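Local coordinates for protein phosphoribosylformylglycinamidine synthase 2 (Thermus thermophilus, PDB 3VIU) that is a synthase of the AIR synthase-related family, built from PurM-like domains, and holds adenosine-5'-diphosphate and magnesium, at residues 28-33 and 296-301; 279-285 and 342-348; 452-456 and 534-538; 572-576 and 588-593. All blocks are in the same frame, centred on the assembly; numbering follows the deposited sequence.

Contact 1. Residues 28-33 and 296-301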
# COMPACT_ATOMS: atom_id res chain seq x y z
N ARG A 28 9.56 -21.33 30.17
CA ARG A 28 10.17 -21.24 28.85
C ARG A 28 9.15 -20.83 27.77
O ARG A 28 9.38 -19.89 27.01
CB ARG A 28 10.81 -22.57 28.47
CG ARG A 28 11.52 -22.55 27.12
CD ARG A 28 11.89 -23.94 26.64
NE ARG A 28 12.23 -23.93 25.22
CZ ARG A 28 13.27 -23.29 24.70
NH1 ARG A 28 14.10 -22.60 25.48
NH2 ARG A 28 13.50 -23.33 23.39
N VAL A 29 8.03 -21.54 27.70
CA VAL A 29 7.00 -21.25 26.71
C VAL A 29 6.54 -19.79 26.78
O VAL A 29 6.56 -19.08 25.77
CB VAL A 29 5.77 -22.17 26.89
CG1 VAL A 29 4.65 -21.73 25.97
CG2 VAL A 29 6.16 -23.61 26.59
N GLU A 30 6.12 -19.36 27.96
CA GLU A 30 5.66 -17.99 28.16
C GLU A 30 6.72 -16.98 27.71
O GLU A 30 6.40 -15.93 27.13
CB GLU A 30 5.29 -17.77 29.63
CG GLU A 30 4.05 -18.55 30.05
CD GLU A 30 3.77 -18.49 31.54
OE1 GLU A 30 2.61 -18.76 31.93
OE2 GLU A 30 4.70 -18.17 32.32
N LEU A 31 7.99 -17.29 27.97
CA LEU A 31 9.07 -16.40 27.57
C LEU A 31 9.06 -16.27 26.05
O LEU A 31 9.13 -15.16 25.51
CB LEU A 31 10.42 -16.95 28.04
CG LEU A 31 11.37 -15.95 28.72
CD1 LEU A 31 12.73 -16.60 28.85
CD2 LEU A 31 11.49 -14.67 27.93
N LEU A 32 8.98 -17.41 25.37
CA LEU A 32 8.97 -17.42 23.91
C LEU A 32 7.78 -16.63 23.36
O LEU A 32 7.89 -16.00 22.31
CB LEU A 32 8.94 -18.87 23.41
CG LEU A 32 10.30 -19.49 23.00
CD1 LEU A 32 11.42 -18.94 23.85
CD2 LEU A 32 10.23 -21.01 23.14
N LEU A 33 6.66 -16.64 24.07
CA LEU A 33 5.48 -15.90 23.64
C LEU A 33 5.77 -14.39 23.65
O LEU A 33 5.44 -13.67 22.70
CB LEU A 33 4.28 -16.21 24.54
CG LEU A 33 3.74 -17.65 24.57
CD1 LEU A 33 2.52 -17.72 25.49
CD2 LEU A 33 3.37 -18.12 23.17
N PRO A 296 4.74 -27.59 22.55
CA PRO A 296 3.80 -26.48 22.77
C PRO A 296 4.18 -25.17 22.08
O PRO A 296 3.37 -24.62 21.34
CB PRO A 296 3.78 -26.38 24.29
CG PRO A 296 3.87 -27.82 24.70
CD PRO A 296 4.96 -28.35 23.79
N GLU A 297 5.40 -24.68 22.29
CA GLU A 297 5.81 -23.43 21.65
C GLU A 297 5.74 -23.48 20.12
O GLU A 297 5.40 -22.49 19.49
CB GLU A 297 7.21 -22.99 22.11
CG GLU A 297 8.37 -23.90 21.72
CD GLU A 297 8.53 -25.10 22.65
OE1 GLU A 297 9.51 -25.85 22.47
OE2 GLU A 297 7.68 -25.29 23.54
N GLU A 298 6.06 -24.63 19.54
CA GLU A 298 6.01 -24.80 18.09
C GLU A 298 4.59 -24.60 17.56
O GLU A 298 4.38 -23.96 16.53
CB GLU A 298 6.50 -26.19 17.69
CG GLU A 298 8.00 -26.34 17.73
CD GLU A 298 8.45 -27.77 17.49
OE1 GLU A 298 9.66 -27.96 17.24
OE2 GLU A 298 7.60 -28.69 17.55
N LEU A 299 3.62 -25.17 18.26
CA LEU A 299 2.23 -25.04 17.84
C LEU A 299 1.79 -23.60 18.03
O LEU A 299 1.18 -23.00 17.14
CB LEU A 299 1.34 -25.99 18.64
CG LEU A 299 1.58 -27.49 18.39
CD1 LEU A 299 0.85 -28.32 19.43
CD2 LEU A 299 1.13 -27.85 16.98
N LEU A 300 2.13 -23.04 19.19
CA LEU A 300 1.76 -21.67 19.53
C LEU A 300 2.35 -20.58 18.63
O LEU A 300 1.69 -19.59 18.34
CB LEU A 300 2.15 -21.37 20.98
CG LEU A 300 1.30 -22.00 22.09
CD1 LEU A 300 2.03 -21.89 23.40
CD2 LEU A 300 -0.04 -21.30 22.16
N LEU A 301 3.59 -20.77 18.19
CA LEU A 301 4.23 -19.75 17.38
C LEU A 301 4.35 -20.03 15.89
O LEU A 301 4.90 -19.22 15.14
CB LEU A 301 5.61 -19.44 17.97
CG LEU A 301 5.50 -19.04 19.45
CD1 LEU A 301 6.84 -18.58 19.98
CD2 LEU A 301 4.47 -17.94 19.57
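Glu297 OE1 lies 4.3 Å from Arg28 NE, at the edge of the guanidinium and near its plane. The distance is too long for a salt bridge, so the opposite charges are only loosely associated. Thr295 OG1 makes a weak hydrogen bond to the same oxygen. The stem of Glu297 reaches the other helix because CG sits between the backbone N and the carbonyl carbon (chi1 65°) and the chain bends again at the next bond. Leu32 CD2 packs against Glu297 CG at 3.7 Å. The same methyl also covers one face of the Arg28 guanidinium, towards its rim.

The rest is mostly packing of apolar side chains. Val29 divides its two methyls: CG2 faces the Glu297 carboxylate, while CG1 meets Leu300 CD1 at 3.7 Å, the two side chains crossing at about a right angle. Leu33 CD2 touches both Leu300 CD1 (4.0 Å) and Leu301 CD2 (3.8 Å). Leu301 CD1 rests against the backbone carbonyl oxygen Leu32 O at 3.6 Å.

The helix axes run in the same direction, 24° apart, and come within 9.9 Å. The contact joins the N-terminal linker region to an AIR synthase-related C-terminal domain. Leu32 also packs on Ile8 of helix 2-8. Thr266 of helix 264-275 touches Leu33 and Leu301, and strand 342-347 lies against Pro296 and Leu300.

Contact 2. Residues 279-285 and 342-348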
# COMPACT_ATOMS: atom_id res chain seq x y z
N GLY A 279 -10.82 -13.30 28.27
CA GLY A 279 -9.70 -14.17 27.95
C GLY A 279 -10.08 -15.36 27.10
O GLY A 279 -11.25 -15.60 26.81
N VAL A 280 -9.07 -16.12 26.69
CA VAL A 280 -9.31 -17.30 25.87
C VAL A 280 -8.50 -18.50 26.34
O VAL A 280 -7.32 -18.39 26.67
CB VAL A 280 -8.97 -17.00 24.39
CG1 VAL A 280 -7.64 -16.31 24.31
CG2 VAL A 280 -8.95 -18.30 23.58
N GLU A 281 -9.16 -19.65 26.40
CA GLU A 281 -8.52 -20.89 26.80
C GLU A 281 -8.27 -21.68 25.52
O GLU A 281 -9.22 -22.01 24.79
CB GLU A 281 -9.45 -21.69 27.73
CG GLU A 281 -8.85 -22.99 28.28
CD GLU A 281 -9.81 -23.75 29.21
OE1 GLU A 281 -10.60 -24.59 28.73
OE2 GLU A 281 -9.78 -23.47 30.43
N LEU A 282 -7.01 -21.97 25.23
CA LEU A 282 -6.67 -22.71 24.02
C LEU A 282 -6.30 -24.16 24.34
O LEU A 282 -5.47 -24.43 25.21
CB LEU A 282 -5.50 -22.03 23.29
CG LEU A 282 -4.86 -22.72 22.07
CD1 LEU A 282 -5.91 -23.04 21.01
CD2 LEU A 282 -3.79 -21.81 21.49
N HIS A 283 -6.95 -25.09 23.65
CA HIS A 283 -6.68 -26.51 23.84
C HIS A 283 -5.82 -26.94 22.66
O HIS A 283 -6.35 -27.30 21.61
CB HIS A 283 -8.00 -27.28 23.84
CG HIS A 283 -8.91 -26.94 24.98
ND1 HIS A 283 -8.85 -27.57 26.21
CD2 HIS A 283 -9.91 -26.03 25.09
CE1 HIS A 283 -9.76 -27.06 27.01
NE2 HIS A 283 -10.42 -26.12 26.36
N LEU A 284 -4.51 -26.90 22.83
CA LEU A 284 -3.62 -27.26 21.74
C LEU A 284 -3.83 -28.65 21.19
O LEU A 284 -3.54 -28.91 20.02
CB LEU A 284 -2.15 -27.10 22.15
CG LEU A 284 -1.66 -25.64 22.21
CD1 LEU A 284 -0.21 -25.60 22.69
CD2 LEU A 284 -1.81 -25.00 20.82
N ASP A 285 -4.35 -29.56 22.01
CA ASP A 285 -4.58 -30.92 21.55
C ASP A 285 -5.63 -31.01 20.47
O ASP A 285 -5.67 -31.97 19.71
CB ASP A 285 -4.98 -31.83 22.72
CG ASP A 285 -3.91 -31.93 23.79
OD1 ASP A 285 -2.72 -32.06 23.43
OD2 ASP A 285 -4.26 -31.88 24.98
N VAL A 342 -7.15 -13.58 30.49
CA VAL A 342 -5.88 -14.30 30.39
C VAL A 342 -5.84 -15.17 29.14
O VAL A 342 -6.88 -15.51 28.56
CB VAL A 342 -5.68 -15.22 31.63
CG1 VAL A 342 -4.53 -16.17 31.39
CG2 VAL A 342 -5.41 -14.38 32.86
N PHE A 343 -4.63 -15.51 28.72
CA PHE A 343 -4.44 -16.40 27.58
C PHE A 343 -3.94 -17.68 28.24
O PHE A 343 -2.77 -17.77 28.62
CB PHE A 343 -3.39 -15.86 26.61
CG PHE A 343 -3.19 -16.72 25.39
CD1 PHE A 343 -1.92 -16.95 24.88
CD2 PHE A 343 -4.28 -17.32 24.77
CE1 PHE A 343 -1.73 -17.76 23.77
CE2 PHE A 343 -4.11 -18.14 23.66
CZ PHE A 343 -2.83 -18.36 23.15
N ARG A 344 -4.83 -18.64 28.42
CA ARG A 344 -4.49 -19.91 29.05
C ARG A 344 -4.30 -20.97 27.99
O ARG A 344 -5.20 -21.24 27.20
CB ARG A 344 -5.59 -20.33 30.02
CG ARG A 344 -5.28 -21.58 30.82
CD ARG A 344 -6.48 -21.98 31.67
NE ARG A 344 -6.82 -20.92 32.62
CZ ARG A 344 -8.05 -20.65 33.02
NH1 ARG A 344 -8.26 -19.67 33.89
NH2 ARG A 344 -9.08 -21.33 32.53
N VAL A 345 -3.13 -21.59 27.98
CA VAL A 345 -2.83 -22.61 27.00
C VAL A 345 -2.75 -24.01 27.61
O VAL A 345 -1.95 -24.27 28.52
CB VAL A 345 -1.52 -22.29 26.27
CG1 VAL A 345 -1.29 -23.29 25.15
CG2 VAL A 345 -1.58 -20.87 25.71
N LEU A 346 -3.60 -24.90 27.12
CA LEU A 346 -3.65 -26.28 27.58
C LEU A 346 -3.03 -27.22 26.55
O LEU A 346 -3.22 -27.05 25.35
CB LEU A 346 -5.09 -26.73 27.86
CG LEU A 346 -5.85 -26.02 28.98
CD1 LEU A 346 -7.22 -26.65 29.14
CD2 LEU A 346 -5.07 -26.12 30.28
N PHE A 347 -2.28 -28.20 27.04
CA PHE A 347 -1.64 -29.17 26.18
C PHE A 347 -1.53 -30.47 26.95
O PHE A 347 -1.05 -30.48 28.09
CB PHE A 347 -0.26 -28.70 25.74
CG PHE A 347 0.47 -29.69 24.87
CD1 PHE A 347 1.63 -30.31 25.31
CD2 PHE A 347 0.01 -29.98 23.59
CE1 PHE A 347 2.33 -31.21 24.50
CE2 PHE A 347 0.69 -30.88 22.76
CZ PHE A 347 1.85 -31.49 23.22
N ARG A 348 -1.98 -31.56 26.34
CA ARG A 348 -1.94 -32.87 26.95
C ARG A 348 -2.30 -32.82 28.44
O ARG A 348 -1.55 -33.28 29.29
CB ARG A 348 -0.56 -33.50 26.75
CG ARG A 348 -0.20 -33.73 25.28
CD ARG A 348 1.23 -34.27 25.09
NE ARG A 348 1.43 -35.59 25.68
CZ ARG A 348 1.07 -36.74 25.11
NH1 ARG A 348 1.30 -37.89 25.72
NH2 ARG A 348 0.49 -36.74 23.91
O HOH W 1 -5.74 -29.28 24.80
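Val280 and Phe343 lie side by side and point the same way, with Val280 CG1 3.5 Å from Phe343 CD2. Leu282 takes the same attitude two residues on, its CD2 near the CZ end of that ring. Val345 CG2 covers one face of the ring. Leu284 instead crosses Val345 obliquely, CD1 meeting Val345 CG1 at 3.5 Å.

The face with Glu281 and Arg344 is more polar. Their side chains cross obliquely, and Arg344 NH2 gives a 3.1 Å salt bridge to Glu281 OE2. The oxygen uses its anti lone pair and lies in the guanidinium plane, although the carboxylate is turned 51° from that plane. Both groups have second partners: Arg336 binds Glu281 OE1 and Glu354 binds Arg344 NE. Next along, His283 and Leu346 point the same way, with Leu346 CD1 3.3 Å from His283 CE1.

The backbones form a parallel pair. Leu346 N to Leu282 O, at 2.7 Å and 169°, is a nearly straight bond. Beyond the strands, Arg348 N donates to the syn lone pair of Asp285 OD1 at 3.0 Å, and a water bridges Asp285 N and OD2. The Asp285 side chain crosses that of Phe347 at about a right angle, with the carboxylate and ring planes 36° apart.

This is the parallel pair of a seven-stranded mixed sheet. Strand 331-338 flanks 279-283, and strand 350-356 flanks 342-347. Helices 264-275 and 296-301 cover the face of Val280, Leu282, Phe343 and Val345.

Contact 3. Residues 452-456 and 534-538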
# COMPACT_ATOMS: atom_id res chain seq x y z
N ARG A 452 13.38 9.48 -4.03
CA ARG A 452 14.34 10.57 -4.16
C ARG A 452 13.94 11.73 -3.26
O ARG A 452 14.75 12.25 -2.50
CB ARG A 452 14.44 11.01 -5.62
CG ARG A 452 14.87 9.89 -6.55
CD ARG A 452 15.15 10.38 -7.96
NE ARG A 452 15.64 9.32 -8.84
CZ ARG A 452 16.76 8.62 -8.64
NH1 ARG A 452 17.51 8.87 -7.58
NH2 ARG A 452 17.13 7.70 -9.50
N TYR A 453 12.67 12.13 -3.34
CA TYR A 453 12.15 13.21 -2.50
C TYR A 453 12.29 12.80 -1.03
O TYR A 453 12.76 13.57 -0.19
CB TYR A 453 10.65 13.43 -2.76
CG TYR A 453 10.26 13.87 -4.15
CD1 TYR A 453 8.92 14.10 -4.47
CD2 TYR A 453 11.22 14.12 -5.14
CE1 TYR A 453 8.54 14.56 -5.72
CE2 TYR A 453 10.85 14.58 -6.39
CZ TYR A 453 9.51 14.80 -6.67
OH TYR A 453 9.13 15.27 -7.91
N SER A 454 11.87 11.58 -0.74
CA SER A 454 11.88 11.04 0.61
C SER A 454 13.27 10.92 1.26
O SER A 454 13.43 11.23 2.44
CB SER A 454 11.15 9.69 0.61
OG SER A 454 9.82 9.81 0.11
N ARG A 455 14.27 10.50 0.50
CA ARG A 455 15.62 10.38 1.03
C ARG A 455 16.17 11.76 1.40
O ARG A 455 16.76 11.93 2.46
CB ARG A 455 16.53 9.69 -0.01
CG ARG A 455 18.04 9.98 0.10
CD ARG A 455 18.63 9.63 1.45
NE ARG A 455 18.65 8.20 1.74
CZ ARG A 455 19.31 7.29 1.02
NH1 ARG A 455 19.26 6.01 1.37
NH2 ARG A 455 20.00 7.66 -0.05
N LEU A 456 15.95 12.75 0.54
CA LEU A 456 16.44 14.11 0.77
C LEU A 456 15.60 14.96 1.73
O LEU A 456 16.11 15.92 2.32
CB LEU A 456 16.56 14.82 -0.57
CG LEU A 456 17.61 14.21 -1.50
CD1 LEU A 456 17.41 14.72 -2.91
CD2 LEU A 456 19.00 14.53 -0.98
N ARG A 534 20.87 3.04 5.56
CA ARG A 534 19.41 3.06 5.72
C ARG A 534 18.71 3.22 4.37
O ARG A 534 19.18 3.95 3.51
CB ARG A 534 18.99 4.21 6.64
CG ARG A 534 19.73 4.28 7.97
CD ARG A 534 19.08 5.28 8.92
NE ARG A 534 18.94 6.61 8.33
CZ ARG A 534 19.96 7.38 7.97
NH1 ARG A 534 19.73 8.58 7.43
NH2 ARG A 534 21.20 6.97 8.15
N ILE A 535 17.59 2.52 4.19
CA ILE A 535 16.84 2.64 2.94
C ILE A 535 16.22 4.02 2.95
O ILE A 535 16.10 4.64 4.00
CB ILE A 535 15.66 1.64 2.86
CG1 ILE A 535 14.69 1.90 4.01
CG2 ILE A 535 16.18 0.19 2.84
CD1 ILE A 535 13.43 1.09 3.96
N PRO A 536 15.86 4.55 1.77
CA PRO A 536 15.25 5.88 1.75
C PRO A 536 13.96 5.75 2.55
O PRO A 536 13.29 4.73 2.46
CB PRO A 536 14.96 6.10 0.27
CG PRO A 536 16.09 5.37 -0.39
CD PRO A 536 16.14 4.08 0.41
N PRO A 537 13.61 6.76 3.36
CA PRO A 537 12.36 6.65 4.13
C PRO A 537 11.25 6.36 3.12
O PRO A 537 11.15 7.03 2.10
CB PRO A 537 12.23 8.02 4.78
CG PRO A 537 13.66 8.41 5.00
CD PRO A 537 14.32 8.00 3.69
N THR A 538 10.44 5.35 3.39
CA THR A 538 9.40 5.00 2.44
C THR A 538 8.00 4.85 3.00
O THR A 538 7.67 3.86 3.67
CB THR A 538 9.78 3.69 1.71
OG1 THR A 538 11.03 3.87 1.04
CG2 THR A 538 8.74 3.34 0.67
O HOH W 2 17.69 7.18 4.58
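Arg455 supplies the polar links to the 534-538 segment. Its NH1 makes a weak hydrogen bond to Arg534 O, at 3.0 Å and 126°, with the oxygen at the guanidinium edge, near its plane. Its NE gives a hydrogen bond to a water, 3.2 Å away, which in turn donates to Ile535 O. The side chain leaves the helix with CG anti to the backbone N (chi1 156°), then bends at the next two bonds, which folds the guanidinium back over the loop.

Packing follows the two prolines. Pro536 CG lies over one face of the Arg455 guanidinium, 3.7 Å above its plane and offset towards the rim. Pro537 CD nestles against the helix backbone, 3.6 Å from Ser454 O. Ser454 CB comes tightly against Pro537 O at 3.0 Å, while its hydroxyl bonds to Asn450 O, just before the helix begins.

One bond braces the loop itself. Thr538 OG1 donates to Pro536 O at 2.8 Å, from above the carbonyl plane. Tyr167 OH is a further partner of that hydroxyl.

The contact packs helix 451-456 on the loop leading into strand 538-548, in an AIR synthase-related N-terminal domain. Prolines have no backbone N-H, so they meet the helix with ring carbons and, from Pro537, a carbonyl oxygen. Glu165 forms a long, weak ion pair with Arg455 NH2. Helix and loop are held by shape and neutral carbonyls rather than by paired charges.

Contact 4. Residues 572-576 and 588-593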
# COMPACT_ATOMS: atom_id res chain seq x y z
N GLY A 572 8.86 23.50 -13.52
CA GLY A 572 9.02 22.53 -12.46
C GLY A 572 10.40 22.78 -11.86
O GLY A 572 11.13 23.64 -12.35
N GLU A 573 10.76 22.05 -10.81
CA GLU A 573 12.08 22.23 -10.20
C GLU A 573 12.94 21.01 -10.53
O GLU A 573 12.42 19.94 -10.87
CB GLU A 573 11.94 22.42 -8.68
CG GLU A 573 10.83 23.38 -8.27
CD GLU A 573 10.73 23.57 -6.75
OE1 GLU A 573 9.64 23.96 -6.27
OE2 GLU A 573 11.74 23.36 -6.04
N LEU A 574 14.26 21.15 -10.41
CA LEU A 574 15.16 20.06 -10.73
C LEU A 574 15.66 19.23 -9.55
O LEU A 574 16.18 18.14 -9.74
CB LEU A 574 16.37 20.61 -11.50
CG LEU A 574 16.00 21.45 -12.73
CD1 LEU A 574 17.23 22.17 -13.26
CD2 LEU A 574 15.38 20.55 -13.78
N GLY A 575 15.51 19.77 -8.34
CA GLY A 575 15.97 19.06 -7.15
C GLY A 575 15.36 17.69 -6.96
O GLY A 575 14.15 17.53 -6.97
N ALA A 576 16.21 16.68 -6.79
CA ALA A 576 15.76 15.30 -6.58
C ALA A 576 14.90 14.81 -7.74
O ALA A 576 14.11 13.89 -7.58
CB ALA A 576 14.97 15.22 -5.27
N PHE A 588 20.28 15.15 -5.53
CA PHE A 588 20.56 16.16 -4.53
C PHE A 588 19.64 17.35 -4.76
O PHE A 588 18.82 17.32 -5.67
CB PHE A 588 22.04 16.59 -4.64
CG PHE A 588 22.42 17.10 -6.00
CD1 PHE A 588 22.40 18.47 -6.27
CD2 PHE A 588 22.81 16.23 -7.01
CE1 PHE A 588 22.77 18.95 -7.54
CE2 PHE A 588 23.17 16.70 -8.28
CZ PHE A 588 23.15 18.06 -8.54
N GLY A 589 19.77 18.39 -3.95
CA GLY A 589 18.91 19.54 -4.11
C GLY A 589 17.61 19.38 -3.34
O GLY A 589 17.30 18.30 -2.88
N HIS A 590 16.86 20.47 -3.21
CA HIS A 590 15.59 20.42 -2.50
C HIS A 590 14.50 19.82 -3.38
O HIS A 590 14.43 20.10 -4.56
CB HIS A 590 15.16 21.83 -2.07
CG HIS A 590 14.07 21.85 -1.04
ND1 HIS A 590 14.32 21.76 0.31
CD2 HIS A 590 12.72 21.91 -1.17
CE1 HIS A 590 13.18 21.76 0.97
NE2 HIS A 590 12.19 21.86 0.09
N PRO A 591 13.66 18.93 -2.81
CA PRO A 591 12.57 18.32 -3.58
C PRO A 591 11.57 19.43 -3.92
O PRO A 591 11.59 20.48 -3.29
CB PRO A 591 11.99 17.30 -2.61
CG PRO A 591 13.17 16.90 -1.82
CD PRO A 591 13.85 18.22 -1.54
N PRO A 592 10.69 19.22 -4.90
CA PRO A 592 9.73 20.28 -5.24
C PRO A 592 8.88 20.75 -4.06
O PRO A 592 8.38 19.94 -3.27
CB PRO A 592 8.88 19.63 -6.33
CG PRO A 592 9.81 18.67 -6.97
CD PRO A 592 10.52 18.05 -5.78
N ARG A 593 8.71 22.06 -3.93
CA ARG A 593 7.87 22.59 -2.86
C ARG A 593 6.46 22.07 -3.10
O ARG A 593 6.06 21.82 -4.23
CB ARG A 593 7.85 24.12 -2.87
CG ARG A 593 9.13 24.82 -2.48
CD ARG A 593 8.82 26.29 -2.20
NE ARG A 593 9.64 27.23 -2.98
CZ ARG A 593 9.64 27.31 -4.31
NH1 ARG A 593 8.88 26.51 -5.04
NH2 ARG A 593 10.41 28.22 -4.91
O HOH W 3 6.84 22.93 -6.58
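Glu573 and Arg593 form the charged link. Glu573 OE1 takes a 2.9 Å salt bridge from Arg593 NH1, and the side chains cross at about a right angle with their planes 65° apart. The same oxygen accepts the backbone Arg593 N at 3.2 Å; this bond is straight (165°) but arrives from above the carboxylate plane. A water donates to it as well, 3.0 Å away, and also to Arg593 O. The extended Glu573 chain lays its carboxyl carbon CD 3.8 Å from Pro592 CA.

One backbone hydrogen bond and a C-H...O contact close the other end. Ala576 N donates to Phe588 O at 2.9 Å. Gly575 CA approaches His590 O at 3.2 Å, close because glycine has no side chain there.

Apolar contact is slight across the pair: Ala576 CB meets Pro591 CG at 4.2 Å. Both also pack on Tyr453 of helix 451-456.

Three donors converge on a single carboxylate oxygen, which would probably keep Glu573 ionised. In the second AIR synthase-related C-terminal domain, the two loops that flank helix 578-584 are thus tied at one end by charge and at the other by close main-chain fit.

How the contacts relate
Contacts 1 and 2 are neighbours, with centres 12 Å apart. Helix 296-301 of contact 1 lies on the strand pair of contact 2, and Leu300 packs on Leu282, Leu284 and Val345. Both are partly buried. Contact 1 is mainly apolar, with one loose pair of opposite charges, while contact 2 rests on strand hydrogen bonds with a salt bridge on its polar face. Contacts 3 and 4 are more buried and also touch: Leu456 and Tyr453 of helix 451-456 meet Ala576 and Pro592. Their loops, against a helix in contact 3 and against each other in contact 4, are held by carbonyls, prolines and, in contact 4, a charged pair. Contacts 2 and 4, in separate C-terminal domains, lie about 57 Å apart between centres.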